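PDB 4B2N: 70 kDa protein from Xanthomonas sp., which is a dihaem c-type cytochrome and rubber oxygenase that acts processively, probably cleaving the polyisoprene chains of latex with dioxygen. Local coordinates for residues 525-535 against 638-649; 559-567 against 653-661. All blocks are in the same frame, centred on the assembly; numbering follows the deposited sequence.

Followed from the N terminus, the chain passes residues 525-535, then 559-567, then 638-649 and 653-661, so interaction 1 (525-535 with 638-649) and interaction 2 (559-567 with 653-661) cross: interaction 2 opens inside the loop of interaction 1 and closes beyond it. Interaction 1 brings the loop that carries the haem ligand His641 back onto the end of helix 524-528; interaction 2 sets the strand-turn 560-567 against helix 649-660 near the C terminus. Their centres lie about 14 Å apart and they touch directly, since Trp525 N is 3.0 Å from Lys564 O, a probable hydrogen bond, and Trp525 also packs on Trp653 and Ile656.

Interaction 1 of 2, residues 525-535 against 638-649; sequences WGVLKPSDRPK and NGGHDFTQSLTD. With HEC (heme c), chain D.
Residues 525-528 end a helix, and the irregular loop 638-649 passes their C-terminal side, nearest at Leu528 and Thr644, whose CA atoms are 5.2 Å apart. Arg533 carries the polar contact. With its chain extended from CG to NE, it sets the guanidinium among backbone carbonyls: NH1 and NH2 grip Gly640 O end-on, at 2.7 and 2.9 Å, both within 3° of the guanidinium plane. NH1 also donates to Asn638 O, in that carbonyl's plane and on a lone pair. Behind, NE reaches Gly526 O (2.7 Å, 161° at the hydrogen) and NH2 reaches Val527 O, so bonds to both segments fix the group's rotation.

At the outer end, Lys535 NZ meets Asn638 OD1 at 2.6 Å, the two side chains crossing at about a right angle; two waters bridge Asn638 ND2 to the carbonyls of Arg533 and Pro534. Pro530 lays CB 3.4 Å from Asp642 OD1, a carboxylate whose other oxygen is salt-bridged to Arg427. At the far end Asp649, mainly paired with Arg652, forms a weak salt bridge to Lys529.

On the haem side, Val527 CG1, anti to its own N (chi1 174°), approaches the imidazole obliquely, 3.6 Å from His641 CE1, while on the opposite side of the ring plane Phe643 CE1 sits over the ring centre. Held between them, His641 NE2 binds the iron at 2.0 Å, with His394 as the second protein ligand: the bis-histidine site of a c-type haem, its distal ligand supplied by a loop pinned through Arg533.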
loop_
_atom_site.group_PDB
_atom_site.type_symbol
_atom_site.label_atom_id
_atom_site.label_comp_id
_atom_site.label_asym_id
_atom_site.label_seq_id
_atom_site.Cartn_x
_atom_site.Cartn_y
_atom_site.Cartn_z
ATOM N N TRP A 525 20.583 3.511 -5.973
ATOM C CA TRP A 525 21.847 4.182 -5.602
ATOM C C TRP A 525 21.699 5.014 -4.316
ATOM O O TRP A 525 22.505 4.922 -3.402
ATOM C CB TRP A 525 22.310 5.037 -6.777
ATOM C CG TRP A 525 23.627 5.686 -6.502
ATOM C CD1 TRP A 525 23.859 7.004 -6.124
ATOM C CD2 TRP A 525 24.941 5.050 -6.552
ATOM N NE1 TRP A 525 25.219 7.210 -5.940
ATOM C CE2 TRP A 525 25.911 6.070 -6.183
ATOM C CE3 TRP A 525 25.390 3.772 -6.838
ATOM C CZ2 TRP A 525 27.280 5.808 -6.127
ATOM C CZ3 TRP A 525 26.779 3.514 -6.790
ATOM C CH2 TRP A 525 27.698 4.506 -6.434
ATOM N N GLY A 526 20.631 5.806 -4.221
ATOM C CA GLY A 526 20.393 6.687 -3.090
ATOM C C GLY A 526 20.136 5.954 -1.785
ATOM O O GLY A 526 20.598 6.359 -0.725
ATOM N N VAL A 527 19.397 4.867 -1.851
ATOM C CA VAL A 527 19.238 3.981 -0.712
ATOM C C VAL A 527 20.632 3.532 -0.283
ATOM O O VAL A 527 20.915 3.467 0.912
ATOM C CB VAL A 527 18.360 2.790 -1.112
ATOM C CG1 VAL A 527 18.290 1.771 0.019
ATOM C CG2 VAL A 527 16.957 3.301 -1.512
ATOM N N LEU A 528 21.460 3.220 -1.270
ATOM C CA LEU A 528 22.788 2.641 -1.014
ATOM C C LEU A 528 23.827 3.677 -0.632
ATOM O O LEU A 528 24.884 3.352 -0.075
ATOM C CB LEU A 528 23.231 1.794 -2.218
ATOM C CG LEU A 528 22.410 0.488 -2.334
ATOM C CD1 LEU A 528 22.963 -0.326 -3.468
ATOM C CD2 LEU A 528 22.395 -0.365 -1.079
ATOM N N LYS A 529 23.542 4.938 -0.941
ATOM C CA LYS A 529 24.481 6.011 -0.669
ATOM C C LYS A 529 23.788 7.234 -0.167
ATOM O O LYS A 529 23.356 8.079 -0.997
ATOM C CB LYS A 529 25.236 6.293 -1.932
ATOM C CG LYS A 529 26.413 7.173 -1.684
ATOM C CD LYS A 529 27.480 6.625 -2.584
ATOM C CE LYS A 529 28.054 7.695 -3.402
ATOM N NZ LYS A 529 29.285 8.168 -2.703
ATOM N N PRO A 530 23.570 7.308 1.172
ATOM C CA PRO A 530 22.715 8.354 1.751
ATOM C C PRO A 530 23.087 9.730 1.277
ATOM O O PRO A 530 22.214 10.537 1.041
ATOM C CB PRO A 530 22.941 8.201 3.238
ATOM C CG PRO A 530 23.114 6.739 3.387
ATOM C CD PRO A 530 23.967 6.339 2.208
ATOM N N SER A 531 24.385 9.967 1.070
ATOM C CA SER A 531 24.872 11.298 0.710
ATOM C C SER A 531 24.373 11.797 -0.651
ATOM O O SER A 531 24.299 12.995 -0.867
ATOM C CB SER A 531 26.390 11.327 0.806
ATOM O OG SER A 531 26.912 10.520 -0.241
ATOM N N ASP A 532 23.991 10.868 -1.539
ATOM C CA ASP A 532 23.437 11.171 -2.864
ATOM C C ASP A 532 21.935 11.258 -2.954
ATOM O O ASP A 532 21.399 11.317 -4.062
ATOM C CB ASP A 532 23.921 10.159 -3.877
ATOM C CG ASP A 532 25.431 10.335 -4.160
ATOM O OD1 ASP A 532 26.004 11.239 -3.522
ATOM O OD2 ASP A 532 26.024 9.615 -4.978
ATOM N N ARG A 533 21.235 11.299 -1.828
ATOM C CA ARG A 533 19.765 11.411 -1.935
ATOM C C ARG A 533 19.390 12.895 -2.055
ATOM O O ARG A 533 19.756 13.679 -1.223
ATOM C CB ARG A 533 19.114 10.836 -0.671
ATOM C CG ARG A 533 19.579 9.437 -0.299
ATOM C CD ARG A 533 18.737 8.879 0.853
ATOM N NE ARG A 533 19.183 7.522 1.230
ATOM C CZ ARG A 533 19.105 7.024 2.456
ATOM N NH1 ARG A 533 18.558 7.747 3.441
ATOM N NH2 ARG A 533 19.624 5.833 2.707
ATOM N N PRO A 534 18.611 13.295 -3.055
ATOM C CA PRO A 534 18.262 14.707 -3.115
ATOM C C PRO A 534 17.098 15.014 -2.216
ATOM O O PRO A 534 16.136 14.232 -2.164
ATOM C CB PRO A 534 17.839 14.881 -4.572
ATOM C CG PRO A 534 17.162 13.531 -4.873
ATOM C CD PRO A 534 18.033 12.508 -4.165
ATOM N N LYS A 535 17.118 16.156 -1.566
ATOM C CA LYS A 535 16.003 16.487 -0.649
ATOM C C LYS A 535 14.740 16.825 -1.395
ATOM O O LYS A 535 13.644 16.584 -0.919
ATOM C CB LYS A 535 16.335 17.699 0.191
ATOM C CG LYS A 535 17.435 17.369 1.208
ATOM C CD LYS A 535 16.739 16.692 2.350
ATOM C CE LYS A 535 17.651 16.578 3.551
ATOM N NZ LYS A 535 17.191 15.316 4.164
ATOM N N ASN A 638 13.855 11.992 3.997
ATOM C CA ASN A 638 14.456 11.019 3.120
ATOM C C ASN A 638 15.644 10.383 3.830
ATOM O O ASN A 638 16.449 9.743 3.182
ATOM C CB ASN A 638 14.901 11.663 1.787
ATOM C CG ASN A 638 16.015 12.676 1.981
ATOM O OD1 ASN A 638 16.181 13.178 3.083
ATOM N ND2 ASN A 638 16.782 12.959 0.940
ATOM N N GLY A 639 15.726 10.558 5.147
ATOM C CA GLY A 639 16.937 10.120 5.927
ATOM C C GLY A 639 16.763 8.695 6.347
ATOM O O GLY A 639 15.690 8.111 6.158
ATOM N N GLY A 640 17.793 8.103 6.953
ATOM C CA GLY A 640 17.626 6.726 7.429
ATOM C C GLY A 640 18.203 5.642 6.529
ATOM O O GLY A 640 18.763 5.913 5.453
ATOM N N HIS A 641 18.124 4.390 6.990
ATOM C CA HIS A 641 18.740 3.305 6.279
ATOM C C HIS A 641 20.173 3.739 5.911
ATOM O O HIS A 641 20.664 3.466 4.819
ATOM C CB HIS A 641 17.889 3.021 5.027
ATOM C CG HIS A 641 18.151 1.686 4.400
ATOM N ND1 HIS A 641 19.213 1.443 3.608
ATOM C CD2 HIS A 641 17.412 0.516 4.438
ATOM C CE1 HIS A 641 19.123 0.178 3.145
ATOM N NE2 HIS A 641 18.029 -0.373 3.664
ATOM N N ASP A 642 20.822 4.395 6.845
ATOM C CA ASP A 642 22.123 5.035 6.635
ATOM C C ASP A 642 23.296 4.127 6.799
ATOM O O ASP A 642 24.433 4.534 6.450
ATOM C CB ASP A 642 22.306 6.167 7.650
ATOM C CG ASP A 642 21.389 7.285 7.407
ATOM O OD1 ASP A 642 21.530 7.914 6.342
ATOM O OD2 ASP A 642 20.525 7.572 8.272
ATOM N N PHE A 643 23.061 2.930 7.335
ATOM C CA PHE A 643 24.134 1.921 7.461
ATOM C C PHE A 643 24.725 1.522 6.112
ATOM O O PHE A 643 25.779 0.954 6.057
ATOM C CB PHE A 643 23.639 0.687 8.173
ATOM C CG PHE A 643 22.187 0.349 7.852
ATOM C CD1 PHE A 643 21.840 -0.243 6.624
ATOM C CD2 PHE A 643 21.214 0.628 8.782
ATOM C CE1 PHE A 643 20.478 -0.523 6.324
ATOM C CE2 PHE A 643 19.816 0.407 8.478
ATOM C CZ PHE A 643 19.487 -0.209 7.288
ATOM N N THR A 644 24.042 1.810 5.013
ATOM C CA THR A 644 24.654 1.614 3.700
ATOM C C THR A 644 25.857 2.550 3.353
ATOM O O THR A 644 26.586 2.322 2.385
ATOM C CB THR A 644 23.603 1.719 2.634
ATOM O OG1 THR A 644 22.972 3.001 2.732
ATOM C CG2 THR A 644 22.541 0.668 2.869
ATOM N N GLN A 645 26.020 3.606 4.117
ATOM C CA GLN A 645 27.156 4.553 3.910
ATOM C C GLN A 645 28.530 3.902 4.022
ATOM O O GLN A 645 29.479 4.446 3.497
ATOM C CB GLN A 645 27.094 5.668 4.933
ATOM C CG GLN A 645 27.545 5.206 6.300
ATOM C CD GLN A 645 26.974 6.058 7.409
ATOM O OE1 GLN A 645 26.514 7.184 7.179
ATOM N NE2 GLN A 645 26.961 5.514 8.629
ATOM N N SER A 646 28.604 2.771 4.716
ATOM C CA SER A 646 29.865 2.046 4.949
ATOM C C SER A 646 30.289 1.290 3.674
ATOM O O SER A 646 31.444 0.845 3.579
ATOM C CB SER A 646 29.688 1.054 6.113
ATOM O OG SER A 646 28.893 -0.107 5.741
ATOM N N LEU A 647 29.369 1.141 2.703
ATOM C CA LEU A 647 29.672 0.459 1.438
ATOM C C LEU A 647 30.680 1.241 0.607
ATOM O O LEU A 647 30.841 2.440 0.789
ATOM C CB LEU A 647 28.409 0.264 0.583
ATOM C CG LEU A 647 27.445 -0.665 1.266
ATOM C CD1 LEU A 647 26.094 -0.474 0.585
ATOM C CD2 LEU A 647 27.918 -2.106 1.071
ATOM N N THR A 648 31.355 0.545 -0.304
ATOM C CA THR A 648 32.169 1.230 -1.300
ATOM C C THR A 648 31.325 1.427 -2.522
ATOM O O THR A 648 30.336 0.696 -2.717
ATOM C CB THR A 648 33.461 0.468 -1.689
ATOM O OG1 THR A 648 33.137 -0.767 -2.396
ATOM C CG2 THR A 648 34.470 0.296 -0.423
ATOM N N ASP A 649 31.687 2.414 -3.345
ATOM C CA ASP A 649 30.965 2.587 -4.596
ATOM C C ASP A 649 31.019 1.308 -5.448
ATOM O O ASP A 649 30.052 1.000 -6.156
ATOM C CB ASP A 649 31.513 3.765 -5.395
ATOM C CG ASP A 649 31.009 5.112 -4.908
ATOM O OD1 ASP A 649 30.230 5.254 -3.932
ATOM O OD2 ASP A 649 31.463 6.086 -5.510
HETATM FE FE HEC D . 17.205 -2.150 3.382
HETATM C CHA HEC D . 14.319 -0.381 2.686
HETATM C CHB HEC D . 17.948 -2.463 -0.092
HETATM C CHC HEC D . 20.297 -3.445 4.044
HETATM C CHD HEC D . 16.056 -2.837 6.522
HETATM N NA HEC D . 16.255 -1.645 1.668
HETATM C C1A HEC D . 15.143 -0.774 1.567
HETATM C C2A HEC D . 14.846 -0.443 0.175
HETATM C C3A HEC D . 15.906 -1.066 -0.638
HETATM C C4A HEC D . 16.781 -1.722 0.312
HETATM C CMA HEC D . 16.006 -1.018 -2.147
HETATM C CAA HEC D . 13.624 0.291 -0.372
HETATM C CBA HEC D . 12.567 -0.872 -0.433
HETATM C CGA HEC D . 11.166 -0.315 -0.734
HETATM O O1A HEC D . 11.042 0.937 -0.737
HETATM O O2A HEC D . 10.147 -1.043 -1.022
HETATM N NB HEC D . 18.839 -2.820 2.139
HETATM C C1B HEC D . 18.999 -2.898 0.819
HETATM C C2B HEC D . 20.281 -3.433 0.349
HETATM C C3B HEC D . 20.990 -3.705 1.614
HETATM C C4B HEC D . 20.024 -3.300 2.621
HETATM C CMB HEC D . 20.707 -3.639 -1.086
HETATM C CAB HEC D . 22.396 -4.228 1.820
HETATM C CBB HEC D . 23.396 -3.346 1.399
HETATM N NC HEC D . 17.970 -3.093 4.898
HETATM C C1C HEC D . 19.335 -3.438 5.108
HETATM C C2C HEC D . 19.669 -3.835 6.471
HETATM C C3C HEC D . 18.429 -3.668 7.186
HETATM C C4C HEC D . 17.436 -3.122 6.218
HETATM C CMC HEC D . 21.007 -4.314 7.012
HETATM C CAC HEC D . 18.258 -3.937 8.651
HETATM C CBC HEC D . 19.032 -3.426 9.628
HETATM N ND HEC D . 15.520 -1.779 4.359
HETATM C C1D HEC D . 15.209 -2.034 5.625
HETATM C C2D HEC D . 13.933 -1.548 6.131
HETATM C C3D HEC D . 13.414 -0.804 5.007
HETATM C C4D HEC D . 14.459 -0.984 4.003
HETATM C CMD HEC D . 13.319 -1.740 7.494
HETATM C CAD HEC D . 12.100 -0.062 4.931
HETATM C CBD HEC D . 12.458 1.401 5.237
HETATM C CGD HEC D . 11.261 2.319 5.163
HETATM O O1D HEC D . 10.951 3.064 6.102
HETATM O O2D HEC D . 10.615 2.235 4.140
HETATM O O HOH W 1 19.310 14.526 1.463
HETATM O O HOH W 2 15.845 11.589 -1.748
#

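Interaction 2 of 2, residues 559-567 against 653-661; sequences SYDWQKLGW and WALIEYIKT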
loop_
_atom_site.group_PDB
_atom_site.type_symbol
_atom_site.label_atom_id
_atom_site.label_comp_id
_atom_site.label_asym_id
_atom_site.label_seq_id
_atom_site.Cartn_x
_atom_site.Cartn_y
_atom_site.Cartn_z
ATOM N N SER A 559 12.423 7.858 -18.980
ATOM C CA SER A 559 12.351 8.551 -17.709
ATOM C C SER A 559 12.923 7.760 -16.587
ATOM O O SER A 559 13.122 8.311 -15.531
ATOM C CB SER A 559 10.937 8.921 -17.344
ATOM O OG SER A 559 10.477 9.862 -18.328
ATOM N N TYR A 560 13.168 6.474 -16.837
ATOM C CA TYR A 560 13.733 5.594 -15.824
ATOM C C TYR A 560 15.235 5.567 -15.985
ATOM O O TYR A 560 15.724 5.827 -17.100
ATOM C CB TYR A 560 13.072 4.206 -15.883
ATOM C CG TYR A 560 12.975 3.541 -14.495
ATOM C CD1 TYR A 560 12.081 4.007 -13.556
ATOM C CD2 TYR A 560 13.794 2.508 -14.148
ATOM C CE1 TYR A 560 11.940 3.438 -12.323
ATOM C CE2 TYR A 560 13.655 1.894 -12.896
ATOM C CZ TYR A 560 12.765 2.380 -11.986
ATOM O OH TYR A 560 12.636 1.799 -10.787
ATOM N N ASP A 561 15.931 5.392 -14.859
ATOM C CA ASP A 561 17.413 5.362 -14.766
ATOM C C ASP A 561 17.819 3.907 -14.656
ATOM O O ASP A 561 17.659 3.300 -13.586
ATOM C CB ASP A 561 17.878 6.134 -13.529
ATOM C CG ASP A 561 19.419 6.249 -13.443
ATOM O OD1 ASP A 561 20.082 5.405 -14.065
ATOM O OD2 ASP A 561 19.910 7.174 -12.750
ATOM N N TRP A 562 18.373 3.341 -15.747
ATOM C CA TRP A 562 18.719 1.946 -15.768
ATOM C C TRP A 562 20.077 1.715 -15.135
ATOM O O TRP A 562 20.511 0.577 -15.042
ATOM C CB TRP A 562 18.597 1.338 -17.182
ATOM C CG TRP A 562 17.211 1.557 -17.632
ATOM C CD1 TRP A 562 16.718 2.624 -18.379
ATOM C CD2 TRP A 562 16.046 0.780 -17.220
ATOM N NE1 TRP A 562 15.355 2.502 -18.527
ATOM C CE2 TRP A 562 14.891 1.410 -17.843
ATOM C CE3 TRP A 562 15.871 -0.379 -16.463
ATOM C CZ2 TRP A 562 13.587 0.914 -17.650
ATOM C CZ3 TRP A 562 14.583 -0.903 -16.321
ATOM C CH2 TRP A 562 13.465 -0.267 -16.906
ATOM N N GLN A 563 20.761 2.756 -14.681
ATOM C CA GLN A 563 22.040 2.503 -14.018
ATOM C C GLN A 563 21.942 2.543 -12.517
ATOM O O GLN A 563 22.373 1.628 -11.827
ATOM C CB GLN A 563 23.116 3.481 -14.422
ATOM C CG GLN A 563 23.450 3.430 -15.908
ATOM C CD GLN A 563 24.072 4.748 -16.360
ATOM O OE1 GLN A 563 24.654 5.491 -15.544
ATOM N NE2 GLN A 563 23.927 5.068 -17.645
ATOM N N LYS A 564 21.377 3.622 -12.021
ATOM C CA LYS A 564 21.178 3.796 -10.588
ATOM C C LYS A 564 19.865 3.195 -10.075
ATOM O O LYS A 564 19.621 3.195 -8.844
ATOM C CB LYS A 564 21.250 5.299 -10.291
ATOM C CG LYS A 564 22.699 5.749 -10.295
ATOM C CD LYS A 564 22.839 7.175 -9.831
ATOM C CE LYS A 564 24.222 7.698 -10.187
ATOM N NZ LYS A 564 24.472 8.941 -9.407
ATOM N N LEU A 565 18.979 2.799 -11.027
ATOM C CA LEU A 565 17.784 1.990 -10.768
ATOM C C LEU A 565 16.789 2.843 -10.015
ATOM O O LEU A 565 16.702 2.782 -8.783
ATOM C CB LEU A 565 18.125 0.712 -9.979
ATOM C CG LEU A 565 17.757 -0.639 -10.541
ATOM C CD1 LEU A 565 18.105 -0.773 -12.019
ATOM C CD2 LEU A 565 18.472 -1.717 -9.733
ATOM N N GLY A 566 16.012 3.597 -10.803
ATOM C CA GLY A 566 15.020 4.527 -10.272
ATOM C C GLY A 566 14.623 5.588 -11.289
ATOM O O GLY A 566 14.993 5.467 -12.458
ATOM N N TRP A 567 13.885 6.626 -10.846
ATOM C CA TRP A 567 13.496 7.752 -11.737
ATOM C C TRP A 567 14.700 8.599 -12.031
ATOM O O TRP A 567 15.514 8.847 -11.166
ATOM C CB TRP A 567 12.345 8.579 -11.136
ATOM C CG TRP A 567 11.158 7.666 -11.063
ATOM C CD1 TRP A 567 10.642 6.984 -9.939
ATOM C CD2 TRP A 567 10.382 7.215 -12.207
ATOM N NE1 TRP A 567 9.625 6.133 -10.338
ATOM C CE2 TRP A 567 9.409 6.257 -11.698
ATOM C CE3 TRP A 567 10.439 7.470 -13.590
ATOM C CZ2 TRP A 567 8.481 5.619 -12.543
ATOM C CZ3 TRP A 567 9.505 6.860 -14.415
ATOM C CH2 TRP A 567 8.543 5.924 -13.903
ATOM N N TRP A 653 27.577 -0.564 -6.970
ATOM C CA TRP A 653 27.258 -1.036 -8.335
ATOM C C TRP A 653 27.024 -2.536 -8.403
ATOM O O TRP A 653 26.120 -2.965 -9.143
ATOM C CB TRP A 653 28.368 -0.636 -9.314
ATOM C CG TRP A 653 28.485 0.855 -9.461
ATOM C CD1 TRP A 653 29.548 1.652 -9.108
ATOM C CD2 TRP A 653 27.465 1.784 -10.002
ATOM N NE1 TRP A 653 29.302 2.995 -9.375
ATOM C CE2 TRP A 653 28.070 3.141 -9.935
ATOM C CE3 TRP A 653 26.188 1.644 -10.496
ATOM C CZ2 TRP A 653 27.386 4.277 -10.360
ATOM C CZ3 TRP A 653 25.515 2.791 -10.947
ATOM C CH2 TRP A 653 26.108 4.079 -10.891
ATOM N N ALA A 654 27.796 -3.342 -7.621
ATOM C CA ALA A 654 27.611 -4.807 -7.653
ATOM C C ALA A 654 26.259 -5.154 -7.077
ATOM O O ALA A 654 25.525 -6.010 -7.634
ATOM C CB ALA A 654 28.709 -5.544 -6.885
ATOM N N LEU A 655 25.919 -4.479 -5.982
ATOM C CA LEU A 655 24.635 -4.729 -5.326
ATOM C C LEU A 655 23.510 -4.300 -6.251
ATOM O O LEU A 655 22.491 -5.006 -6.328
ATOM C CB LEU A 655 24.555 -3.940 -4.037
ATOM C CG LEU A 655 25.207 -4.515 -2.763
ATOM C CD1 LEU A 655 25.240 -3.368 -1.757
ATOM C CD2 LEU A 655 24.430 -5.725 -2.208
ATOM N N ILE A 656 23.675 -3.195 -6.982
ATOM C CA ILE A 656 22.623 -2.818 -7.957
ATOM C C ILE A 656 22.430 -3.831 -9.065
ATOM O O ILE A 656 21.290 -4.193 -9.431
ATOM C CB ILE A 656 22.839 -1.398 -8.511
ATOM C CG1 ILE A 656 22.416 -0.378 -7.449
ATOM C CG2 ILE A 656 22.051 -1.155 -9.789
ATOM C CD1 ILE A 656 23.184 0.941 -7.636
ATOM N N GLU A 657 23.536 -4.306 -9.627
ATOM C CA GLU A 657 23.460 -5.332 -10.625
ATOM C C GLU A 657 22.763 -6.571 -10.073
ATOM O O GLU A 657 21.962 -7.214 -10.769
ATOM C CB GLU A 657 24.874 -5.712 -11.065
ATOM C CG GLU A 657 24.811 -6.249 -12.470
ATOM C CD GLU A 657 24.488 -5.195 -13.514
ATOM O OE1 GLU A 657 24.415 -3.979 -13.194
ATOM O OE2 GLU A 657 24.231 -5.598 -14.665
ATOM N N TYR A 658 23.091 -6.947 -8.834
ATOM C CA TYR A 658 22.422 -8.093 -8.243
ATOM C C TYR A 658 20.888 -7.866 -8.113
ATOM O O TYR A 658 20.072 -8.767 -8.408
ATOM C CB TYR A 658 23.045 -8.400 -6.887
ATOM C CG TYR A 658 22.328 -9.524 -6.173
ATOM C CD1 TYR A 658 22.152 -10.763 -6.803
ATOM C CD2 TYR A 658 21.846 -9.360 -4.878
ATOM C CE1 TYR A 658 21.499 -11.791 -6.167
ATOM C CE2 TYR A 658 21.178 -10.398 -4.218
ATOM C CZ TYR A 658 21.033 -11.607 -4.887
ATOM O OH TYR A 658 20.439 -12.652 -4.301
ATOM N N ILE A 659 20.495 -6.669 -7.745
ATOM C CA ILE A 659 19.054 -6.404 -7.537
ATOM C C ILE A 659 18.273 -6.502 -8.868
ATOM O O ILE A 659 17.050 -6.838 -8.896
ATOM C CB ILE A 659 18.818 -5.077 -6.797
ATOM C CG1 ILE A 659 19.307 -5.210 -5.340
ATOM C CG2 ILE A 659 17.307 -4.676 -6.851
ATOM C CD1 ILE A 659 19.650 -3.907 -4.675
ATOM N N LYS A 660 18.957 -6.148 -9.967
ATOM C CA LYS A 660 18.411 -6.367 -11.307
ATOM C C LYS A 660 17.967 -7.820 -11.538
ATOM O O LYS A 660 17.049 -8.036 -12.289
ATOM C CB LYS A 660 19.423 -5.937 -12.396
ATOM C CG LYS A 660 19.746 -4.463 -12.398
ATOM C CD LYS A 660 20.729 -4.147 -13.539
ATOM C CE LYS A 660 21.208 -2.701 -13.575
ATOM N NZ LYS A 660 22.326 -2.514 -14.566
ATOM N N THR A 661 18.649 -8.794 -10.915
ATOM C CA THR A 661 18.304 -10.173 -11.093
ATOM C C THR A 661 17.157 -10.634 -10.177
ATOM O O THR A 661 16.676 -11.756 -10.331
ATOM C CB THR A 661 19.457 -11.142 -10.822
ATOM O OG1 THR A 661 19.809 -11.065 -9.473
ATOM C CG2 THR A 661 20.730 -10.825 -11.644
HETATM O O HOH W 3 23.870 -0.178 -12.943
#
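Trp653 opens the contact from helix 649-660, presenting the far rim of its indole to the turn at Gln563 and Lys564. Its CZ3 comes 3.5 Å from Gln563 O, which lies at the ring edge near the ring plane, and CH2 is 3.8 Å from Lys564 CG; Trp525 stacks on the same indole. One helical turn on, Ile656 directs its CB toward the turn. CG2, anti to the backbone N, lies 3.5 Å from Gln563 O and 3.6 Å from Leu565 CD2, the leucine and isoleucine running past each other in opposite directions. Ile659 adds a looser touch, CG2 to Leu565 CD2 at 4.3 Å, and also borders the haem pocket.

Lys660 completes the surface. Its extended chain passes Leu565, with CE 4.0 Å from CD1, and carries NZ to a salt bridge with Glu657 OE1 (2.9 Å). A water accepts from NZ and donates to Gln563 O at 2.6 Å. The turn is itself braced by Asp561: its OD1 accepts from the N-H groups of Gln563 (an Asx turn) and Lys564, both from one face of the carboxylate, and Leu565 and Gly566 both face Asp561 in a G1 beta bulge that closes the turn.

No direct hydrogen bond links the two segments. The evidence is of apolar packing by Leu565 and Ile656, bordered by indole and lysine methylenes, with one water bridging Gln563 O and Lys660 NZ as the polar link across the contact.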